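Putative branched chain amino acid ABC transporter, periplasmic amino acid-binding protein (Brucella ovis, PDB 4XFK) probably serves as the periplasmic binding component of an ABC transport system that takes up amino acids such as leucine, isoleucine, valine, threonine and alanine. Local coordinates at residues 35-40 with 286-291; 46-51 with 318-323; 58-63 with 68-73; 89-94 with 120-125. The protein carries 1 engineered substitution. All coordinates share one frame; numbering follows the deposited sequence.

How the interactions relate
All four contacts involve the lobe built on the five-stranded parallel sheet, but at different depths. Interactions 1 and 4 are partly buried and apolar: in interaction 1 a tyrosine ring meets a valine between two helices, in interaction 4 a leucine covers the backbone of a helix. Interactions 2 and 3 lie at the surface. A hydrogen bond crosses interaction 2, whereas none joins the two segments of interaction 3, whose polar groups pair within a segment or with neighbouring residues. Interactions 3 and 4 touch directly, as helices 63-76 and 88-104 pack through Val71 and Ile94. Interaction 1 uses helix 26-44, and interaction 2 the loop that follows it, yet their nearest atoms are about 6 Å apart.

Interaction 1 (35-40 with 286-291); sequences VLYQLG and KVTGHY
Tyr37 and Val287 join two helices of the periplasmic binding protein fold, helix 26-44, which follows the first strand of the parallel sheet, and the end of helix 274-288. Their side chains cross at about a right angle, and the valine meets the tyrosine ring at its edge, near the ring plane. Val287 CB is 3.7 Å from Tyr37 CD1. Its two methyls divide along the same edge: CG1 of Val287 is 3.8 Å from Tyr37 CD1, while CG2 of Val287 lies 3.8 Å from Tyr37 CE1. The ring reaches this position because Tyr37 CG is anti to the backbone nitrogen (chi1 173°), which extends it toward helix 274-288. Its hydroxyl is hydrogen-bonded to Asp283, one turn earlier on the helix that carries Val287, so the ring is tied at its far end as well as packed along its edge. Tyr284 meets the ring with planes about 55° apart, and Val300 of helix 296-312 also touches it. Thr288 adds a looser apolar contact through CG2, which comes obliquely to the ring. The hydroxyl of Thr288 is hydrogen-bonded to the Tyr284 carbonyl at the helix end. It also accepts from the His290 backbone in an ST turn, with His290 N 3.2 Å from Thr288 OG1. The same oxygen sits over the centre of the imidazole ring, 3.4 Å above its plane.

Interaction 2 (46-51 with 318-323); sequences GGFNGE and GKINTT
Asn49 ND2 donates to the carbonyl oxygen of Gly318, at 2.9 Å and with an N-H...O angle of 158°, in the one hydrogen bond between segments 46-51 and 318-323. The acceptor lies in the plane of the asparagine amide, but the nitrogen approaches Gly318 from above its carbonyl plane, 48° out of it. Beside this bond, Ile320 CG1 packs 3.8 Å from Asn49 ND2. The end of the isoleucine continues to Phe48, whose CD2 is 4.2 Å from Ile320 CD1. This methyl is at the edge of the ring, near its plane, and the two side chains run past each other in opposite directions. Ile320 reaches there because its CG1 branch is anti to the carbonyl carbon (chi1 -66°), which brings the end of the chain nearer than its first bond would suggest. In the next shell, Glu10 ties the pieces together: its carbonyl oxygen is a second acceptor for Asn49 ND2, its carboxylate takes the Ile320 backbone N-H, and its backbone pairs with Gly318. Asn321, next after Ile320, is the N-cap of helix 322-331. On the other side, Phe48 N to Glu51 O (2.9 Å) and Glu51 N to Phe48 O (3.2 Å) close a type I' turn, the two-residue reversal familiar from tight beta hairpins, here set in the helix-to-strand connection of an alpha/beta lobe.

Interaction 3 (58-63 with 68-73); sequences YDNQGG and ADRVKA
Tyr58 and Arg70 form the close part of this contact, between the end of strand 54-59 and helix 63-76, the helix of a beta-alpha-beta crossover leading to strand 81-84. Tyr58 CB and Arg70 CB pack 4.1 Å apart. Beyond them Arg70 NH1 arrives at the edge of the ring, in its plane, 3.7 Å from Tyr58 CD2. The ring and guanidinium planes are 63° apart, so they are not stacked. Bends at chi2 and chi3 fold the arginine back over its own helix, so that Ala73 CB lies over one guanidinium face, offset toward the rim. The same methyl is 4.1 Å from Tyr58 CE2, while the Arg70 carbonyl oxygen lies over one face of the ring. Toward the loop the fit loosens. Arg70 CD is 3.9 Å from Asp59 O, and the nearest atom of Asn60 is CB, 4.2 Å from Arg70 CG. Asn60 spends its amide within its own loop, accepting from Gly62 N in an Asx turn and donating to Gly63 O. On the exposed flank Asp69 OD2 accepts from both Arg70 NE, at 2.9 Å, and Arg70 NH2, at 2.7 Å, in a side-on salt bridge. The two segments meet by van der Waals packing alone; the polar tie from Tyr58 is made just beyond the helix end, its hydroxyl to Asp77, and Asp69 probably steadies the arginine and offsets its charge.

Interaction 4 (89-94 with 120-125); sequences AVAGQI and LELTGS
Leu122 CD2 lies over one face of the flat peptide between Ala91 and Gly92, and this methyl-on-backbone contact joins helix 88-104 to the short 3-10 segment 120-122 in the parallel-sheet lobe of the periplasmic binding protein fold. The methyl is nearly equidistant from the atoms beneath it, 4.0 Å from Ala91 O, 4.1 Å from Ala91 C and 4.1 Å from Gly92 N, as expected for an approach onto the plane and not to its rim. The other branch of the leucine serves a side chain instead: Leu122 CD1 packs 3.8 Å from Ala91 CB. Both reach the helix because Leu122 CG is anti to its carbonyl carbon (chi1 -59°), with the forked end straddling Ala91. Ala117 touches both Ala91 and Leu122, while Gln84 and Tyr112 of the adjoining strands also pack on Ala91, making this the buried half of the contact. The second flat group, the Glu121 carboxylate, belongs to the more open half. It comes near the helix with OE2 alone and makes no hydrogen bond to it, whereas OE1 forms a salt bridge with Lys126. The 3-10 turn itself is closed by Thr123 N to Leu120 O, at 3.1 Å, and at its start the Leu120 N-H is hydrogen-bonded to Asp171 of helix 167-184. A sodium ion lies about 8 Å from the Ala91 side chain. Across the glycine, the nearest approach of the carboxylate is Glu121 OE2 to Gly92 CA, 4.3 Å.

Interaction 1 (35-40 with 286-291)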
loop_
_atom_site.group_PDB
_atom_site.type_symbol
_atom_site.label_atom_id
_atom_site.label_comp_id
_atom_site.label_asym_id
_atom_site.label_seq_id
_atom_site.Cartn_x
_atom_site.Cartn_y
_atom_site.Cartn_z
ATOM N N VAL A 35 -1.279 -11.333 -4.645
ATOM C CA VAL A 35 -1.113 -11.472 -6.084
ATOM C C VAL A 35 -1.553 -12.864 -6.556
ATOM O O VAL A 35 -2.289 -12.992 -7.541
ATOM C CB VAL A 35 0.339 -11.151 -6.496
ATOM C CG1 VAL A 35 0.593 -11.489 -7.965
ATOM C CG2 VAL A 35 0.638 -9.678 -6.232
ATOM N N LEU A 36 -1.131 -13.906 -5.850
ATOM C CA LEU A 36 -1.554 -15.255 -6.226
ATOM C C LEU A 36 -3.059 -15.407 -6.039
ATOM O O LEU A 36 -3.720 -16.075 -6.822
ATOM C CB LEU A 36 -0.798 -16.313 -5.423
ATOM C CG LEU A 36 0.687 -16.401 -5.773
ATOM C CD1 LEU A 36 1.360 -17.531 -5.005
ATOM C CD2 LEU A 36 0.889 -16.575 -7.264
ATOM N N TYR A 37 -3.610 -14.778 -5.004
ATOM C CA TYR A 37 -5.060 -14.832 -4.806
ATOM C C TYR A 37 -5.808 -14.238 -6.005
ATOM O O TYR A 37 -6.679 -14.889 -6.586
ATOM C CB TYR A 37 -5.467 -14.117 -3.509
ATOM C CG TYR A 37 -6.963 -13.984 -3.313
ATOM C CD1 TYR A 37 -7.688 -14.965 -2.642
ATOM C CD2 TYR A 37 -7.645 -12.861 -3.768
ATOM C CE1 TYR A 37 -9.056 -14.835 -2.454
ATOM C CE2 TYR A 37 -9.009 -12.723 -3.584
ATOM C CZ TYR A 37 -9.714 -13.713 -2.930
ATOM O OH TYR A 37 -11.072 -13.562 -2.748
ATOM N N GLN A 38 -5.485 -13.002 -6.375
ATOM C CA GLN A 38 -6.300 -12.331 -7.382
ATOM C C GLN A 38 -5.972 -12.745 -8.813
ATOM O O GLN A 38 -6.879 -12.915 -9.638
ATOM C CB GLN A 38 -6.283 -10.812 -7.212
ATOM C CG GLN A 38 -7.352 -10.131 -8.055
ATOM C CD GLN A 38 -8.762 -10.625 -7.739
ATOM O OE1 GLN A 38 -9.108 -10.860 -6.585
ATOM N NE2 GLN A 38 -9.587 -10.754 -8.769
ATOM N N LEU A 39 -4.692 -12.921 -9.131
ATOM C CA LEU A 39 -4.366 -13.507 -10.427
ATOM C C LEU A 39 -4.900 -14.939 -10.497
ATOM O O LEU A 39 -5.261 -15.421 -11.571
ATOM C CB LEU A 39 -2.868 -13.476 -10.711
ATOM C CG LEU A 39 -2.235 -12.093 -10.860
ATOM C CD1 LEU A 39 -0.795 -12.236 -11.291
ATOM C CD2 LEU A 39 -2.995 -11.235 -11.854
ATOM N N GLY A 40 -4.983 -15.609 -9.349
ATOM C CA GLY A 40 -5.612 -16.914 -9.297
ATOM C C GLY A 40 -7.071 -16.848 -9.708
ATOM O O GLY A 40 -7.543 -17.724 -10.435
ATOM N N LYS A 286 -10.075 -18.433 3.281
ATOM C CA LYS A 286 -10.218 -19.779 2.740
ATOM C C LYS A 286 -9.058 -20.121 1.814
ATOM O O LYS A 286 -8.523 -21.231 1.848
ATOM C CB LYS A 286 -11.544 -19.910 1.991
ATOM C CG LYS A 286 -11.870 -21.330 1.561
ATOM C CD LYS A 286 -13.299 -21.443 1.051
ATOM C CE LYS A 286 -13.469 -20.794 -0.314
ATOM N NZ LYS A 286 -14.726 -21.252 -0.983
ATOM N N VAL A 287 -8.658 -19.157 0.993
ATOM C CA VAL A 287 -7.601 -19.386 0.021
ATOM C C VAL A 287 -6.198 -19.285 0.619
ATOM O O VAL A 287 -5.353 -20.148 0.372
ATOM C CB VAL A 287 -7.716 -18.405 -1.165
ATOM C CG1 VAL A 287 -6.528 -18.556 -2.107
ATOM C CG2 VAL A 287 -9.038 -18.610 -1.912
ATOM N N THR A 288 -5.941 -18.240 1.400
ATOM C CA THR A 288 -4.577 -17.976 1.852
ATOM C C THR A 288 -4.274 -18.509 3.241
ATOM O O THR A 288 -3.111 -18.622 3.614
ATOM C CB THR A 288 -4.268 -16.475 1.890
ATOM O OG1 THR A 288 -4.945 -15.891 3.010
ATOM C CG2 THR A 288 -4.707 -15.803 0.601
ATOM N N GLY A 289 -5.310 -18.800 4.021
ATOM C CA GLY A 289 -5.114 -19.232 5.390
ATOM C C GLY A 289 -5.245 -18.126 6.432
ATOM O O GLY A 289 -5.293 -18.422 7.625
ATOM N N HIS A 290 -5.298 -16.860 6.006
ATOM C CA HIS A 290 -5.444 -15.750 6.948
ATOM C C HIS A 290 -6.385 -14.685 6.402
ATOM O O HIS A 290 -6.586 -14.574 5.194
ATOM C CB HIS A 290 -4.082 -15.125 7.281
ATOM C CG HIS A 290 -3.337 -14.625 6.083
ATOM N ND1 HIS A 290 -2.428 -15.400 5.396
ATOM C CD2 HIS A 290 -3.378 -13.434 5.439
ATOM C CE1 HIS A 290 -1.933 -14.706 4.386
ATOM N NE2 HIS A 290 -2.496 -13.512 4.387
ATOM N N TYR A 291 -6.972 -13.907 7.303
ATOM C CA TYR A 291 -7.780 -12.765 6.906
ATOM C C TYR A 291 -6.883 -11.696 6.279
ATOM O O TYR A 291 -5.721 -11.538 6.657
ATOM C CB TYR A 291 -8.515 -12.190 8.119
ATOM C CG TYR A 291 -9.682 -13.024 8.604
ATOM C CD1 TYR A 291 -10.778 -13.265 7.781
ATOM C CD2 TYR A 291 -9.699 -13.549 9.888
ATOM C CE1 TYR A 291 -11.855 -14.017 8.226
ATOM C CE2 TYR A 291 -10.774 -14.295 10.344
ATOM C CZ TYR A 291 -11.845 -14.530 9.510
ATOM O OH TYR A 291 -12.912 -15.271 9.973
#

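Interaction 2 (46-51 with 318-323)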
loop_
_atom_site.group_PDB
_atom_site.type_symbol
_atom_site.label_atom_id
_atom_site.label_comp_id
_atom_site.label_asym_id
_atom_site.label_seq_id
_atom_site.Cartn_x
_atom_site.Cartn_y
_atom_site.Cartn_z
ATOM N N GLY A 46 -10.057 -18.248 -16.788
ATOM C CA GLY A 46 -9.491 -18.558 -18.091
ATOM C C GLY A 46 -8.245 -17.769 -18.450
ATOM O O GLY A 46 -7.645 -18.016 -19.497
ATOM N N GLY A 47 -7.838 -16.834 -17.594
ATOM C CA GLY A 47 -6.634 -16.069 -17.857
ATOM C C GLY A 47 -6.874 -14.862 -18.744
ATOM O O GLY A 47 -7.804 -14.096 -18.528
ATOM N N PHE A 48 -6.020 -14.690 -19.744
ATOM C CA PHE A 48 -6.140 -13.566 -20.671
ATOM C C PHE A 48 -5.695 -14.002 -22.062
ATOM O O PHE A 48 -4.711 -14.728 -22.194
ATOM C CB PHE A 48 -5.301 -12.357 -20.219
ATOM C CG PHE A 48 -5.397 -11.188 -21.159
ATOM C CD1 PHE A 48 -6.610 -10.540 -21.349
ATOM C CD2 PHE A 48 -4.289 -10.742 -21.865
ATOM C CE1 PHE A 48 -6.718 -9.479 -22.232
ATOM C CE2 PHE A 48 -4.391 -9.670 -22.738
ATOM C CZ PHE A 48 -5.606 -9.042 -22.916
ATOM N N ASN A 49 -6.423 -13.571 -23.093
ATOM C CA ASN A 49 -6.026 -13.789 -24.487
ATOM C C ASN A 49 -6.041 -15.269 -24.861
ATOM O O ASN A 49 -5.338 -15.701 -25.771
ATOM C CB ASN A 49 -4.647 -13.163 -24.759
ATOM C CG ASN A 49 -4.405 -12.885 -26.238
ATOM O OD1 ASN A 49 -5.327 -12.551 -26.980
ATOM N ND2 ASN A 49 -3.158 -13.023 -26.668
ATOM N N GLY A 50 -6.857 -16.045 -24.155
ATOM C CA GLY A 50 -7.022 -17.459 -24.456
ATOM C C GLY A 50 -5.990 -18.379 -23.828
ATOM O O GLY A 50 -5.936 -19.564 -24.161
ATOM N N GLU A 51 -5.178 -17.845 -22.916
ATOM C CA GLU A 51 -4.178 -18.637 -22.207
ATOM C C GLU A 51 -4.167 -18.242 -20.743
ATOM O O GLU A 51 -4.525 -17.117 -20.393
ATOM C CB GLU A 51 -2.779 -18.404 -22.792
ATOM C CG GLU A 51 -2.627 -18.735 -24.279
ATOM C CD GLU A 51 -2.761 -20.222 -24.591
ATOM O OE1 GLU A 51 -2.582 -21.061 -23.687
ATOM O OE2 GLU A 51 -3.033 -20.555 -25.760
ATOM N N GLY A 318 -4.207 -11.505 -31.749
ATOM C CA GLY A 318 -3.512 -12.448 -30.892
ATOM C C GLY A 318 -2.349 -11.868 -30.110
ATOM O O GLY A 318 -1.878 -12.484 -29.158
ATOM N N LYS A 319 -1.878 -10.690 -30.510
ATOM C CA LYS A 319 -0.757 -10.055 -29.825
ATOM C C LYS A 319 -1.228 -9.293 -28.596
ATOM O O LYS A 319 -2.381 -8.869 -28.514
ATOM C CB LYS A 319 -0.004 -9.107 -30.761
ATOM N N ILE A 320 -0.329 -9.127 -27.637
ATOM C CA ILE A 320 -0.633 -8.351 -26.447
ATOM C C ILE A 320 -0.031 -6.963 -26.555
ATOM O O ILE A 320 1.156 -6.812 -26.820
ATOM C CB ILE A 320 -0.139 -9.060 -25.199
ATOM C CG1 ILE A 320 -0.949 -10.345 -25.021
ATOM C CG2 ILE A 320 -0.246 -8.142 -23.984
ATOM C CD1 ILE A 320 -0.632 -11.102 -23.795
ATOM N N ASN A 321 -0.871 -5.956 -26.357
ATOM C CA ASN A 321 -0.474 -4.566 -26.510
ATOM C C ASN A 321 -0.612 -3.862 -25.173
ATOM O O ASN A 321 -1.718 -3.611 -24.706
ATOM C CB ASN A 321 -1.351 -3.905 -27.574
ATOM C CG ASN A 321 -0.906 -2.501 -27.912
ATOM O OD1 ASN A 321 -0.698 -1.674 -27.032
ATOM N ND2 ASN A 321 -0.759 -2.225 -29.205
ATOM N N THR A 322 0.520 -3.540 -24.558
ATOM C CA THR A 322 0.494 -2.945 -23.232
ATOM C C THR A 322 -0.055 -1.520 -23.231
ATOM O O THR A 322 -0.533 -1.057 -22.210
ATOM C CB THR A 322 1.874 -2.966 -22.580
ATOM O OG1 THR A 322 2.818 -2.403 -23.492
ATOM C CG2 THR A 322 2.295 -4.394 -22.245
ATOM N N THR A 323 0.016 -0.819 -24.359
ATOM C CA THR A 323 -0.584 0.508 -24.428
ATOM C C THR A 323 -2.099 0.390 -24.356
ATOM O O THR A 323 -2.751 1.151 -23.645
ATOM C CB THR A 323 -0.156 1.272 -25.688
ATOM O OG1 THR A 323 1.271 1.336 -25.708
ATOM C CG2 THR A 323 -0.730 2.691 -25.678
#

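Interaction 3 (58-63 with 68-73)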
loop_
_atom_site.group_PDB
_atom_site.type_symbol
_atom_site.label_atom_id
_atom_site.label_comp_id
_atom_site.label_asym_id
_atom_site.label_seq_id
_atom_site.Cartn_x
_atom_site.Cartn_y
_atom_site.Cartn_z
ATOM N N TYR A 58 10.314 -13.341 -8.950
ATOM C CA TYR A 58 11.731 -13.001 -8.816
ATOM C C TYR A 58 12.011 -12.524 -7.402
ATOM O O TYR A 58 11.597 -11.436 -7.009
ATOM C CB TYR A 58 12.149 -11.930 -9.837
ATOM C CG TYR A 58 11.975 -12.400 -11.256
ATOM C CD1 TYR A 58 10.739 -12.320 -11.880
ATOM C CD2 TYR A 58 13.035 -12.950 -11.965
ATOM C CE1 TYR A 58 10.559 -12.781 -13.170
ATOM C CE2 TYR A 58 12.864 -13.403 -13.263
ATOM C CZ TYR A 58 11.623 -13.316 -13.853
ATOM O OH TYR A 58 11.427 -13.764 -15.138
ATOM N N ASP A 59 12.689 -13.361 -6.635
ATOM C CA ASP A 59 13.050 -13.061 -5.256
ATOM C C ASP A 59 14.177 -12.042 -5.249
ATOM O O ASP A 59 15.294 -12.339 -5.653
ATOM C CB ASP A 59 13.478 -14.362 -4.580
ATOM C CG ASP A 59 13.771 -14.213 -3.097
ATOM O OD1 ASP A 59 13.544 -13.125 -2.517
ATOM O OD2 ASP A 59 14.235 -15.223 -2.509
ATOM N N ASN A 60 13.865 -10.827 -4.815
ATOM C CA ASN A 60 14.836 -9.753 -4.758
ATOM C C ASN A 60 15.389 -9.626 -3.346
ATOM O O ASN A 60 14.692 -9.171 -2.433
ATOM C CB ASN A 60 14.217 -8.417 -5.181
ATOM C CG ASN A 60 15.186 -7.267 -5.017
ATOM O OD1 ASN A 60 16.403 -7.468 -5.076
ATOM N ND2 ASN A 60 14.665 -6.066 -4.781
ATOM N N GLN A 61 16.645 -10.026 -3.173
ATOM C CA GLN A 61 17.284 -9.997 -1.861
ATOM C C GLN A 61 18.181 -8.787 -1.683
ATOM O O GLN A 61 18.789 -8.609 -0.633
ATOM C CB GLN A 61 18.103 -11.270 -1.669
ATOM C CG GLN A 61 17.234 -12.500 -1.524
ATOM C CD GLN A 61 16.538 -12.538 -0.176
ATOM O OE1 GLN A 61 17.169 -12.335 0.867
ATOM N NE2 GLN A 61 15.236 -12.789 -0.186
ATOM N N GLY A 62 18.254 -7.955 -2.712
ATOM C CA GLY A 62 19.243 -6.899 -2.740
ATOM C C GLY A 62 18.741 -5.475 -2.879
ATOM O O GLY A 62 19.457 -4.628 -3.411
ATOM N N GLY A 63 17.533 -5.192 -2.393
ATOM C CA GLY A 63 17.024 -3.827 -2.407
ATOM C C GLY A 63 16.971 -3.239 -3.803
ATOM O O GLY A 63 16.703 -3.949 -4.761
ATOM N N ALA A 68 16.997 -3.758 -9.950
ATOM C CA ALA A 68 17.391 -3.421 -11.313
ATOM C C ALA A 68 17.770 -4.690 -12.079
ATOM O O ALA A 68 17.384 -4.884 -13.232
ATOM C CB ALA A 68 18.540 -2.412 -11.310
ATOM N N ASP A 69 18.503 -5.570 -11.410
ATOM C CA ASP A 69 18.896 -6.838 -11.997
ATOM C C ASP A 69 17.669 -7.702 -12.286
ATOM O O ASP A 69 17.548 -8.294 -13.361
ATOM C CB ASP A 69 19.861 -7.555 -11.051
ATOM C CG ASP A 69 20.278 -8.912 -11.563
ATOM O OD1 ASP A 69 21.236 -8.979 -12.363
ATOM O OD2 ASP A 69 19.652 -9.914 -11.159
ATOM N N ARG A 70 16.757 -7.769 -11.325
ATOM C CA ARG A 70 15.589 -8.622 -11.477
ATOM C C ARG A 70 14.628 -8.120 -12.558
ATOM O O ARG A 70 14.033 -8.920 -13.279
ATOM C CB ARG A 70 14.871 -8.822 -10.132
ATOM C CG ARG A 70 15.744 -9.417 -8.998
ATOM C CD ARG A 70 16.151 -10.877 -9.212
ATOM N NE ARG A 70 17.212 -11.039 -10.203
ATOM C CZ ARG A 70 17.369 -12.124 -10.957
ATOM N NH1 ARG A 70 16.543 -13.162 -10.828
ATOM N NH2 ARG A 70 18.357 -12.177 -11.840
ATOM N N VAL A 71 14.480 -6.803 -12.679
ATOM C CA VAL A 71 13.660 -6.242 -13.753
ATOM C C VAL A 71 14.224 -6.600 -15.132
ATOM O O VAL A 71 13.477 -6.988 -16.041
ATOM C CB VAL A 71 13.498 -4.712 -13.609
ATOM C CG1 VAL A 71 12.915 -4.098 -14.877
ATOM C CG2 VAL A 71 12.618 -4.403 -12.416
ATOM N N LYS A 72 15.539 -6.493 -15.289
ATOM C CA LYS A 72 16.169 -6.899 -16.538
ATOM C C LYS A 72 15.895 -8.374 -16.831
ATOM O O LYS A 72 15.569 -8.740 -17.956
ATOM C CB LYS A 72 17.675 -6.624 -16.500
ATOM C CG LYS A 72 18.032 -5.145 -16.459
ATOM C CD LYS A 72 19.533 -4.946 -16.338
ATOM C CE LYS A 72 19.881 -3.550 -15.828
ATOM N NZ LYS A 72 19.313 -2.457 -16.665
ATOM N N ALA A 73 15.991 -9.214 -15.805
ATOM C CA ALA A 73 15.764 -10.643 -15.979
ATOM C C ALA A 73 14.323 -10.925 -16.370
ATOM O O ALA A 73 14.059 -11.718 -17.272
ATOM C CB ALA A 73 16.139 -11.402 -14.713
#

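Interaction 4 (89-94 with 120-125)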
loop_
_atom_site.group_PDB
_atom_site.type_symbol
_atom_site.label_atom_id
_atom_site.label_comp_id
_atom_site.label_asym_id
_atom_site.label_seq_id
_atom_site.Cartn_x
_atom_site.Cartn_y
_atom_site.Cartn_z
ATOM N N ALA A 89 11.751 2.553 -2.012
ATOM C CA ALA A 89 13.131 2.670 -2.478
ATOM C C ALA A 89 13.316 1.779 -3.704
ATOM O O ALA A 89 13.869 2.190 -4.727
ATOM C CB ALA A 89 14.099 2.289 -1.371
ATOM N N VAL A 90 12.827 0.552 -3.603
ATOM C CA VAL A 90 12.832 -0.359 -4.741
ATOM C C VAL A 90 11.958 0.173 -5.880
ATOM O O VAL A 90 12.362 0.144 -7.050
ATOM C CB VAL A 90 12.388 -1.769 -4.323
ATOM C CG1 VAL A 90 12.090 -2.632 -5.542
ATOM C CG2 VAL A 90 13.466 -2.428 -3.446
ATOM N N ALA A 91 10.768 0.663 -5.547
ATOM C CA ALA A 91 9.846 1.167 -6.566
ATOM C C ALA A 91 10.431 2.323 -7.370
ATOM O O ALA A 91 10.197 2.426 -8.572
ATOM C CB ALA A 91 8.540 1.596 -5.938
ATOM N N GLY A 92 11.172 3.204 -6.701
ATOM C CA GLY A 92 11.824 4.320 -7.372
ATOM C C GLY A 92 12.762 3.830 -8.465
ATOM O O GLY A 92 12.842 4.411 -9.551
ATOM N N GLN A 93 13.471 2.741 -8.182
ATOM C CA GLN A 93 14.362 2.137 -9.161
ATOM C C GLN A 93 13.572 1.452 -10.277
ATOM O O GLN A 93 13.865 1.645 -11.465
ATOM C CB GLN A 93 15.278 1.125 -8.476
ATOM C CG GLN A 93 16.368 0.597 -9.376
ATOM C CD GLN A 93 17.349 1.681 -9.774
ATOM O OE1 GLN A 93 17.750 2.509 -8.950
ATOM N NE2 GLN A 93 17.740 1.688 -11.040
ATOM N N ILE A 94 12.589 0.632 -9.905
ATOM C CA ILE A 94 11.803 -0.096 -10.900
ATOM C C ILE A 94 11.127 0.865 -11.868
ATOM O O ILE A 94 11.195 0.687 -13.087
ATOM C CB ILE A 94 10.738 -1.014 -10.245
ATOM C CG1 ILE A 94 11.413 -2.168 -9.502
ATOM C CG2 ILE A 94 9.770 -1.570 -11.302
ATOM C CD1 ILE A 94 10.433 -3.090 -8.806
ATOM N N LEU A 120 5.292 9.672 -2.404
ATOM C CA LEU A 120 4.625 10.628 -3.278
ATOM C C LEU A 120 5.161 10.678 -4.706
ATOM O O LEU A 120 4.386 10.798 -5.649
ATOM C CB LEU A 120 4.704 12.032 -2.669
ATOM C CG LEU A 120 3.946 12.185 -1.357
ATOM C CD1 LEU A 120 4.216 13.547 -0.752
ATOM C CD2 LEU A 120 2.465 11.980 -1.579
ATOM N N GLU A 121 6.479 10.597 -4.867
ATOM C CA GLU A 121 7.102 10.829 -6.167
ATOM C C GLU A 121 6.593 9.906 -7.272
ATOM O O GLU A 121 6.626 10.270 -8.453
ATOM C CB GLU A 121 8.630 10.723 -6.069
ATOM C CG GLU A 121 9.145 9.327 -5.722
ATOM C CD GLU A 121 10.661 9.233 -5.751
ATOM O OE1 GLU A 121 11.316 10.256 -6.034
ATOM O OE2 GLU A 121 11.200 8.130 -5.509
ATOM N N LEU A 122 6.119 8.715 -6.904
ATOM C CA LEU A 122 5.715 7.736 -7.909
ATOM C C LEU A 122 4.532 8.212 -8.764
ATOM O O LEU A 122 4.381 7.787 -9.908
ATOM C CB LEU A 122 5.470 6.371 -7.260
ATOM C CG LEU A 122 6.727 5.856 -6.545
ATOM C CD1 LEU A 122 6.392 4.708 -5.633
ATOM C CD2 LEU A 122 7.803 5.447 -7.551
ATOM N N THR A 123 3.718 9.121 -8.225
ATOM C CA THR A 123 2.668 9.752 -9.018
ATOM C C THR A 123 2.891 11.265 -9.107
ATOM O O THR A 123 1.980 12.014 -9.481
ATOM C CB THR A 123 1.265 9.479 -8.448
ATOM O OG1 THR A 123 1.231 9.826 -7.059
ATOM C CG2 THR A 123 0.893 8.009 -8.613
ATOM N N GLY A 124 4.099 11.701 -8.765
ATOM C CA GLY A 124 4.481 13.102 -8.844
ATOM C C GLY A 124 5.635 13.266 -9.812
ATOM O O GLY A 124 5.469 13.066 -11.016
ATOM N N SER A 125 6.814 13.600 -9.292
ATOM C CA SER A 125 7.974 13.871 -10.140
ATOM C C SER A 125 8.420 12.684 -10.999
ATOM O O SER A 125 9.052 12.882 -12.043
ATOM C CB SER A 125 9.150 14.378 -9.302
ATOM O OG SER A 125 9.611 13.368 -8.424
#